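ABC transporter, substrate-binding protein (Streptococcus pneumoniae, PDB 5G5Y) binds short- and long-chain fructooligosaccharides, preferring tetrasaccharides and larger, and delivers them to the FusABC-MsmK ABC transporter for import into the pneumococcus. Local coordinates at residues V231-I234 / R235-E239; Y447-R450 / A451-V455; M73-K77 / K78-I82. All blocks are in the same frame, centred on the assembly; numbering follows the deposited sequence.

How the contacts relate
Along the chain the order is contact 3, contact 1, contact 2, each a local contact within one continuous stretch. Contacts 1 and 2 lie on helices 225-239 and 429-455, the latter packing its C-terminal part along the former: the contact centres are 11 Å apart, and the guanidinium of Arg-235 probably donates a hydrogen bond to the carbonyl of Ile-454. Residues more than 200 positions apart in sequence are thereby joined. Contact 3 closes helix 69-77, its centre 50 Å from that of contact 1 and on the opposite side of the chain's centre, and 42 Å from that of contact 2. Helix 429-455 nevertheless links the regions, because its first residue, Gln-429, touches residues of contact 3.

Contact 1 (V231-I234 / R235-E239); sequences VKFI and RQLQE
Leu-237 packs against two side chains of the preceding helical turn, Phe-233 and Ile-234. Its CD1 lies 4.1 Å from CE2 of Phe-233 and 4.2 Å from CD1 of Ile-234, so a single methyl fills the angle between an aromatic ring and a branched chain. The Phe-233 ring reaches this methyl because its CG stands anti to the backbone N (chi1 175°), which swings the ring out from the helix and somewhat toward its C-terminal end, to Leu-237. Spaced three and four residues apart, these apolar side chains form one greasy stripe, as befits the buried face of an amphipathic helix.

Beside the stripe the character changes. The OE1 of Gln-236 comes to 3.9 Å from CD1 of Phe-233, with the amide plane nearly perpendicular to the ring (86°). Gln-236 suits this partly exposed border because its methylenes lie against the carbonyl oxygens of Lys-232 and Phe-233 while the polar amide end comes near the ring.

The backbone bonds are those of a regular alpha-helix: the N of Arg-235 is 2.9 Å from O of Val-231, and that of Gln-238 is 2.9 Å from O of Ile-234. One turn further along, Arg-235 NE forms a salt bridge with Glu-239 OE2 at 2.9 Å. The bond is bent (135° at the hydrogen), the oxygen is met on its anti side, and CG of Glu-239 lies over one face of the guanidinium. This pairing of long charged chains four residues apart suits the more exposed flank.

Around the helix, Val-231 and Ile-234 pack on helix 429-455, and Lys-232 bridges to Asp-460 of helix 459-472. Phe-233 and Leu-237 turn instead to helix 157-169, where both meet Ile-161.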
loop_
_atom_site.group_PDB
_atom_site.type_symbol
_atom_site.label_atom_id
_atom_site.label_comp_id
_atom_site.label_asym_id
_atom_site.label_seq_id
_atom_site.Cartn_x
_atom_site.Cartn_y
_atom_site.Cartn_z
ATOM N N VAL A 231 -22.280 5.812 8.592
ATOM C CA VAL A 231 -23.189 5.216 7.632
ATOM C C VAL A 231 -24.457 6.072 7.509
ATOM O O VAL A 231 -24.916 6.325 6.392
ATOM C CB VAL A 231 -23.534 3.740 7.975
ATOM C CG1 VAL A 231 -24.545 3.201 6.971
ATOM C CG2 VAL A 231 -22.298 2.874 7.945
ATOM N N LYS A 232 -24.971 6.549 8.633
ATOM C CA LYS A 232 -26.182 7.371 8.644
ATOM C C LYS A 232 -25.925 8.670 7.877
ATOM O O LYS A 232 -26.815 9.163 7.199
ATOM C CB LYS A 232 -26.641 7.658 10.052
ATOM C CG LYS A 232 -27.212 6.411 10.698
ATOM C CD LYS A 232 -27.583 6.661 12.138
ATOM C CE LYS A 232 -28.852 7.481 12.212
ATOM N NZ LYS A 232 -29.561 7.228 13.493
ATOM N N PHE A 233 -24.687 9.155 7.916
ATOM C CA PHE A 233 -24.330 10.367 7.146
ATOM C C PHE A 233 -24.368 10.107 5.634
ATOM O O PHE A 233 -24.986 10.869 4.877
ATOM C CB PHE A 233 -22.942 10.912 7.568
ATOM C CG PHE A 233 -22.483 12.072 6.738
ATOM C CD1 PHE A 233 -23.052 13.340 6.923
ATOM C CD2 PHE A 233 -21.486 11.920 5.789
ATOM C CE1 PHE A 233 -22.660 14.412 6.136
ATOM C CE2 PHE A 233 -21.074 13.017 5.005
ATOM C CZ PHE A 233 -21.649 14.254 5.194
ATOM N N ILE A 234 -23.759 9.005 5.182
ATOM C CA ILE A 234 -23.763 8.689 3.764
ATOM C C ILE A 234 -25.239 8.426 3.315
ATOM O O ILE A 234 -25.638 8.863 2.213
ATOM C CB ILE A 234 -22.841 7.505 3.425
ATOM C CG1 ILE A 234 -21.378 7.773 3.884
ATOM C CG2 ILE A 234 -22.864 7.223 1.915
ATOM C CD1 ILE A 234 -20.732 9.015 3.322
ATOM N N ARG A 235 -26.018 7.759 4.162
ATOM C CA ARG A 235 -27.487 7.610 3.905
ATOM C C ARG A 235 -28.219 8.962 3.688
ATOM O O ARG A 235 -29.057 9.083 2.798
ATOM C CB ARG A 235 -28.142 6.809 5.004
ATOM C CG ARG A 235 -29.661 6.757 4.938
ATOM C CD ARG A 235 -30.180 6.088 3.686
ATOM N NE ARG A 235 -31.650 6.141 3.636
ATOM C CZ ARG A 235 -32.400 5.688 2.629
ATOM N NH1 ARG A 235 -31.859 5.123 1.575
ATOM N NH2 ARG A 235 -33.724 5.823 2.680
ATOM N N GLN A 236 -27.915 9.944 4.511
ATOM C CA GLN A 236 -28.420 11.308 4.310
ATOM C C GLN A 236 -28.077 11.836 2.941
ATOM O O GLN A 236 -28.957 12.384 2.271
ATOM C CB GLN A 236 -27.876 12.282 5.342
ATOM C CG GLN A 236 -28.418 12.153 6.744
ATOM C CD GLN A 236 -27.742 13.182 7.664
ATOM O OE1 GLN A 236 -26.711 12.903 8.277
ATOM N NE2 GLN A 236 -28.292 14.385 7.708
ATOM N N LEU A 237 -26.828 11.650 2.496
ATOM C CA LEU A 237 -26.459 12.044 1.134
ATOM C C LEU A 237 -27.280 11.320 0.094
ATOM O O LEU A 237 -27.716 11.949 -0.890
ATOM C CB LEU A 237 -24.973 11.809 0.813
ATOM C CG LEU A 237 -23.991 12.429 1.778
ATOM C CD1 LEU A 237 -22.545 12.167 1.313
ATOM C CD2 LEU A 237 -24.253 13.905 1.975
ATOM N N GLN A 238 -27.478 10.016 0.271
ATOM C CA GLN A 238 -28.266 9.248 -0.666
ATOM C C GLN A 238 -29.712 9.783 -0.725
ATOM O O GLN A 238 -30.281 9.916 -1.819
ATOM C CB GLN A 238 -28.286 7.763 -0.280
ATOM C CG GLN A 238 -29.157 6.860 -1.161
ATOM C CD GLN A 238 -28.673 6.714 -2.587
ATOM O OE1 GLN A 238 -27.518 7.012 -2.930
ATOM N NE2 GLN A 238 -29.555 6.209 -3.432
ATOM N N GLU A 239 -30.307 10.037 0.434
ATOM C CA GLU A 239 -31.725 10.474 0.502
ATOM C C GLU A 239 -31.902 11.831 -0.174
ATOM O O GLU A 239 -32.948 12.090 -0.767
ATOM C CB GLU A 239 -32.190 10.571 1.938
ATOM C CG GLU A 239 -32.399 9.232 2.626
ATOM C CD GLU A 239 -32.757 9.398 4.103
ATOM O OE1 GLU A 239 -32.907 10.529 4.564
ATOM O OE2 GLU A 239 -32.918 8.404 4.825
#

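Contact 2 (Y447-R450 / A451-V455); sequences YRKR and AEWIV
Glu-452 OE1 is gripped by Lys-449 NZ, in a salt bridge of 3.2 Å, and by a water that donates a hydrogen bond to it, the water oxygen 2.8 Å from Glu-452 OE1. The ammonium comes in on the syn side of the carboxylate, 29° out of its plane. The same water accepts from Lys-449 NZ at 3.0 Å and, at a longer distance, from Arg-448 NH1, which joins both basic residues and the carboxylate through one water. The other carboxylate oxygen, OE2, forms a salt bridge with Arg-448 NH1; the modelled separation is so short that its exact length is doubtful. Glutamate suits this place because one carboxylate can serve basic residues three and four positions earlier on the helix, and it probably offsets their charge.

Lys-449 also has an apolar role. Its CB sits 3.9 Å from the centroid of the six-membered ring of Trp-453, only 12° off the ring normal, in a CH-pi contact. Bends at chi2 and chi3 curl the chain back over the indole, so CE comes to 3.8 Å from Trp-453 CZ2 while NZ still reaches Glu-452. The carbonyl O of Lys-449 likewise lies over a ring face, 3.0 Å above its plane and offset toward the rim, and accepts a hydrogen bond from Trp-453 N (2.8 Å). A broad indole can thus cover both the aliphatic chain and the backbone of the residue one turn back.

Further round the helix, Arg-450 turns inward to a salt bridge with Asp-193, and CD1 of Tyr-447 rests over the centre of its guanidinium, 3.7 Å above the plane. Glu-462 of helix 459-472 takes both Lys-449 NZ and Trp-453 NE1, and Tyr-466 meets the indole edge-to-face. Trp-453 and Ile-454 also pack on helix 225-239, so the end of helix 429-455 is wedged between two other helices.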
loop_
_atom_site.group_PDB
_atom_site.type_symbol
_atom_site.label_atom_id
_atom_site.label_comp_id
_atom_site.label_asym_id
_atom_site.label_seq_id
_atom_site.Cartn_x
_atom_site.Cartn_y
_atom_site.Cartn_z
ATOM N N TYR A 447 -19.574 -5.127 3.863
ATOM C CA TYR A 447 -19.849 -4.201 2.760
ATOM C C TYR A 447 -21.282 -4.322 2.236
ATOM O O TYR A 447 -21.854 -3.337 1.824
ATOM C CB TYR A 447 -18.829 -4.328 1.651
ATOM C CG TYR A 447 -17.464 -3.704 1.988
ATOM C CD1 TYR A 447 -17.353 -2.433 2.553
ATOM C CD2 TYR A 447 -16.286 -4.395 1.742
ATOM C CE1 TYR A 447 -16.101 -1.887 2.865
ATOM C CE2 TYR A 447 -15.038 -3.860 2.044
ATOM C CZ TYR A 447 -14.957 -2.595 2.600
ATOM O OH TYR A 447 -13.731 -2.048 2.877
ATOM N N ARG A 448 -21.841 -5.516 2.227
ATOM C CA ARG A 448 -23.229 -5.675 1.778
ATOM C C ARG A 448 -24.181 -4.877 2.683
ATOM O O ARG A 448 -25.018 -4.131 2.192
ATOM C CB ARG A 448 -23.639 -7.144 1.734
ATOM C CG ARG A 448 -25.076 -7.322 1.211
ATOM C CD ARG A 448 -25.502 -8.777 1.069
ATOM N NE ARG A 448 -25.599 -9.546 2.312
ATOM C CZ ARG A 448 -26.634 -9.555 3.160
ATOM N NH1 ARG A 448 -27.700 -8.765 2.990
ATOM N NH2 ARG A 448 -26.600 -10.371 4.218
ATOM N N LYS A 449 -24.035 -5.008 3.998
ATOM C CA LYS A 449 -24.904 -4.311 4.918
ATOM C C LYS A 449 -24.706 -2.798 4.806
ATOM O O LYS A 449 -25.675 -2.046 4.782
ATOM C CB LYS A 449 -24.670 -4.795 6.355
ATOM C CG LYS A 449 -25.040 -6.261 6.571
ATOM C CD LYS A 449 -26.477 -6.599 6.201
ATOM C CE LYS A 449 -27.452 -5.716 6.936
ATOM N NZ LYS A 449 -28.831 -6.184 6.697
ATOM N N ARG A 450 -23.449 -2.373 4.681
ATOM C CA ARG A 450 -23.142 -0.968 4.535
ATOM C C ARG A 450 -23.843 -0.369 3.290
ATOM O O ARG A 450 -24.434 0.720 3.369
ATOM C CB ARG A 450 -21.623 -0.757 4.525
ATOM C CG ARG A 450 -21.173 0.655 4.739
ATOM C CD ARG A 450 -19.678 0.804 4.424
ATOM N NE ARG A 450 -19.387 0.774 2.996
ATOM C CZ ARG A 450 -18.261 1.216 2.418
ATOM N NH1 ARG A 450 -17.269 1.725 3.136
ATOM N NH2 ARG A 450 -18.153 1.182 1.102
ATOM N N ALA A 451 -23.785 -1.080 2.170
ATOM C CA ALA A 451 -24.398 -0.634 0.926
ATOM C C ALA A 451 -25.930 -0.584 1.103
ATOM O O ALA A 451 -26.559 0.386 0.677
ATOM C CB ALA A 451 -24.007 -1.559 -0.214
ATOM N N GLU A 452 -26.506 -1.614 1.740
ATOM C CA GLU A 452 -27.967 -1.691 1.954
ATOM C C GLU A 452 -28.451 -0.579 2.821
ATOM O O GLU A 452 -29.510 -0.001 2.567
ATOM C CB GLU A 452 -28.379 -3.001 2.641
ATOM C CG GLU A 452 -28.290 -4.214 1.747
ATOM C CD GLU A 452 -28.586 -5.530 2.485
ATOM O OE1 GLU A 452 -29.113 -5.492 3.633
ATOM O OE2 GLU A 452 -28.272 -6.613 1.893
ATOM N N TRP A 453 -27.692 -0.268 3.866
ATOM C CA TRP A 453 -28.045 0.807 4.737
ATOM C C TRP A 453 -28.022 2.155 4.088
ATOM O O TRP A 453 -28.730 3.060 4.549
ATOM C CB TRP A 453 -27.181 0.818 5.984
ATOM C CG TRP A 453 -27.454 -0.388 6.863
ATOM C CD1 TRP A 453 -28.637 -1.044 7.050
ATOM C CD2 TRP A 453 -26.501 -1.036 7.690
ATOM N NE1 TRP A 453 -28.473 -2.086 7.949
ATOM C CE2 TRP A 453 -27.174 -2.079 8.378
ATOM C CE3 TRP A 453 -25.155 -0.807 7.961
ATOM C CZ2 TRP A 453 -26.527 -2.896 9.285
ATOM C CZ3 TRP A 453 -24.509 -1.636 8.877
ATOM C CH2 TRP A 453 -25.185 -2.639 9.537
ATOM N N ILE A 454 -27.211 2.311 3.049
ATOM C CA ILE A 454 -27.154 3.568 2.309
ATOM C C ILE A 454 -28.250 3.647 1.230
ATOM O O ILE A 454 -28.917 4.693 1.101
ATOM C CB ILE A 454 -25.767 3.770 1.672
ATOM C CG1 ILE A 454 -24.740 4.005 2.795
ATOM C CG2 ILE A 454 -25.785 4.952 0.683
ATOM C CD1 ILE A 454 -23.307 3.727 2.382
ATOM N N VAL A 455 -28.411 2.575 0.461
ATOM C CA VAL A 455 -29.325 2.587 -0.675
ATOM C C VAL A 455 -30.754 2.329 -0.225
ATOM O O VAL A 455 -31.662 2.915 -0.787
ATOM C CB VAL A 455 -28.919 1.602 -1.765
ATOM C CG1 VAL A 455 -29.937 1.597 -2.900
ATOM C CG2 VAL A 455 -27.546 1.976 -2.328
HETATM O O HOH W 1 -30.292 -7.763 4.656
#

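Contact 3 (M73-K77 / K78-I82); sequences MNWAK and KGVII
With a positive phi of 71°, Gly-79 bends the chain back past the last turn of helix 69-77 and brings Val-80 and Ile-81 against Trp-75. Glycine suits the bend since, lacking a side chain, it adopts positive phi with little strain. Ile-81 CG1 stands between its own backbone N and carbonyl carbon (chi1 63°), which directs it to 3.8 Å from Trp-75 CB. Val-80 closes in from the loop, its CB 4.0 Å from the same Trp-75 atom. Branching at CB suits both residues, because it puts bulk close to the backbone, where it can cover Trp-75 CB.

The backbone holds the turn. Trp-75 O accepts from Val-80 N at 2.8 Å and, weakly, from Ile-81 N. Ala-76 O takes Gly-79 N at 3.0 Å, with the donor well above the carbonyl plane, and also a water that bridges to Ile-81 O. Lys-78 N still makes the ordinary helical bond to Asn-74 O.

The six-to-one bond from Val-80 to Trp-75 and the five-to-two bond from Gly-79 to Ala-76, with the positive phi, define a Schellman motif, the classic helix C-cap, and the apolar contact of Trp-75 with Val-80 commonly accompanies it; here it turns the chain toward strand 310-312.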
loop_
_atom_site.group_PDB
_atom_site.type_symbol
_atom_site.label_atom_id
_atom_site.label_comp_id
_atom_site.label_asym_id
_atom_site.label_seq_id
_atom_site.Cartn_x
_atom_site.Cartn_y
_atom_site.Cartn_z
ATOM N N MET A 73 5.550 -20.418 5.149
ATOM C CA MET A 73 5.388 -21.442 6.189
ATOM C C MET A 73 5.380 -22.861 5.636
ATOM O O MET A 73 6.025 -23.743 6.192
ATOM C CB MET A 73 4.093 -21.223 6.988
ATOM C CG MET A 73 4.139 -20.091 8.001
ATOM S SD MET A 73 5.718 -19.885 8.864
ATOM C CE MET A 73 4.998 -19.064 10.297
ATOM N N ASN A 74 4.626 -23.073 4.562
ATOM C CA ASN A 74 4.623 -24.378 3.916
ATOM C C ASN A 74 6.030 -24.744 3.442
ATOM O O ASN A 74 6.500 -25.843 3.715
ATOM C CB ASN A 74 3.655 -24.403 2.746
ATOM C CG ASN A 74 2.239 -24.700 3.171
ATOM O OD1 ASN A 74 1.997 -25.358 4.207
ATOM N ND2 ASN A 74 1.279 -24.205 2.388
ATOM N N TRP A 75 6.706 -23.818 2.762
ATOM C CA TRP A 75 8.037 -24.113 2.222
ATOM C C TRP A 75 9.064 -24.382 3.316
ATOM O O TRP A 75 9.923 -25.256 3.157
ATOM C CB TRP A 75 8.551 -22.994 1.335
ATOM C CG TRP A 75 7.756 -22.773 0.125
ATOM C CD1 TRP A 75 6.909 -23.662 -0.483
ATOM C CD2 TRP A 75 7.701 -21.564 -0.660
ATOM N NE1 TRP A 75 6.334 -23.076 -1.592
ATOM C CE2 TRP A 75 6.794 -21.794 -1.724
ATOM C CE3 TRP A 75 8.292 -20.305 -0.542
ATOM C CZ2 TRP A 75 6.498 -20.822 -2.686
ATOM C CZ3 TRP A 75 8.031 -19.347 -1.511
ATOM C CH2 TRP A 75 7.125 -19.604 -2.567
ATOM N N ALA A 76 8.972 -23.627 4.400
ATOM C CA ALA A 76 9.830 -23.843 5.578
ATOM C C ALA A 76 9.584 -25.208 6.202
ATOM O O ALA A 76 10.531 -25.977 6.432
ATOM C CB ALA A 76 9.605 -22.752 6.613
ATOM N N LYS A 77 8.311 -25.512 6.430
ATOM C CA LYS A 77 7.882 -26.797 7.028
ATOM C C LYS A 77 8.352 -28.009 6.194
ATOM O O LYS A 77 8.856 -28.995 6.738
ATOM C CB LYS A 77 6.360 -26.797 7.145
ATOM C CG LYS A 77 5.768 -27.859 8.021
ATOM C CD LYS A 77 4.239 -27.813 7.945
ATOM C CE LYS A 77 3.606 -28.617 9.079
ATOM N NZ LYS A 77 4.336 -29.887 9.390
ATOM N N LYS A 78 8.205 -27.912 4.872
ATOM C CA LYS A 78 8.693 -28.942 3.962
ATOM C C LYS A 78 10.200 -28.906 3.673
ATOM O O LYS A 78 10.677 -29.759 2.963
ATOM C CB LYS A 78 7.935 -28.878 2.637
ATOM C CG LYS A 78 6.426 -29.091 2.787
ATOM C CD LYS A 78 5.723 -29.034 1.432
ATOM C CE LYS A 78 4.513 -28.095 1.396
ATOM N NZ LYS A 78 3.206 -28.748 1.678
ATOM N N GLY A 79 10.944 -27.938 4.207
ATOM C CA GLY A 79 12.385 -27.837 3.945
ATOM C C GLY A 79 12.747 -27.396 2.527
ATOM O O GLY A 79 13.868 -27.620 2.090
ATOM N N VAL A 80 11.832 -26.756 1.815
ATOM C CA VAL A 80 12.149 -26.179 0.486
ATOM C C VAL A 80 13.067 -24.948 0.624
ATOM O O VAL A 80 14.025 -24.776 -0.157
ATOM C CB VAL A 80 10.855 -25.841 -0.270
ATOM C CG1 VAL A 80 11.109 -25.010 -1.521
ATOM C CG2 VAL A 80 10.112 -27.137 -0.602
ATOM N N ILE A 81 12.790 -24.133 1.635
ATOM C CA ILE A 81 13.601 -22.944 1.902
ATOM C C ILE A 81 14.239 -23.109 3.249
ATOM O O ILE A 81 13.729 -23.859 4.061
ATOM C CB ILE A 81 12.794 -21.625 1.815
ATOM C CG1 ILE A 81 11.676 -21.518 2.873
ATOM C CG2 ILE A 81 12.229 -21.482 0.405
ATOM C CD1 ILE A 81 10.918 -20.199 2.872
ATOM N N ILE A 82 15.287 -22.343 3.513
ATOM C CA ILE A 82 16.033 -22.454 4.758
ATOM C C ILE A 82 15.931 -21.186 5.617
ATOM O O ILE A 82 15.664 -20.080 5.082
ATOM C CB ILE A 82 17.521 -22.758 4.499
ATOM C CG1 ILE A 82 18.229 -21.613 3.737
ATOM C CG2 ILE A 82 17.616 -24.070 3.717
ATOM C CD1 ILE A 82 19.747 -21.676 3.780
HETATM O O HOH W 2 13.092 -24.922 6.580
#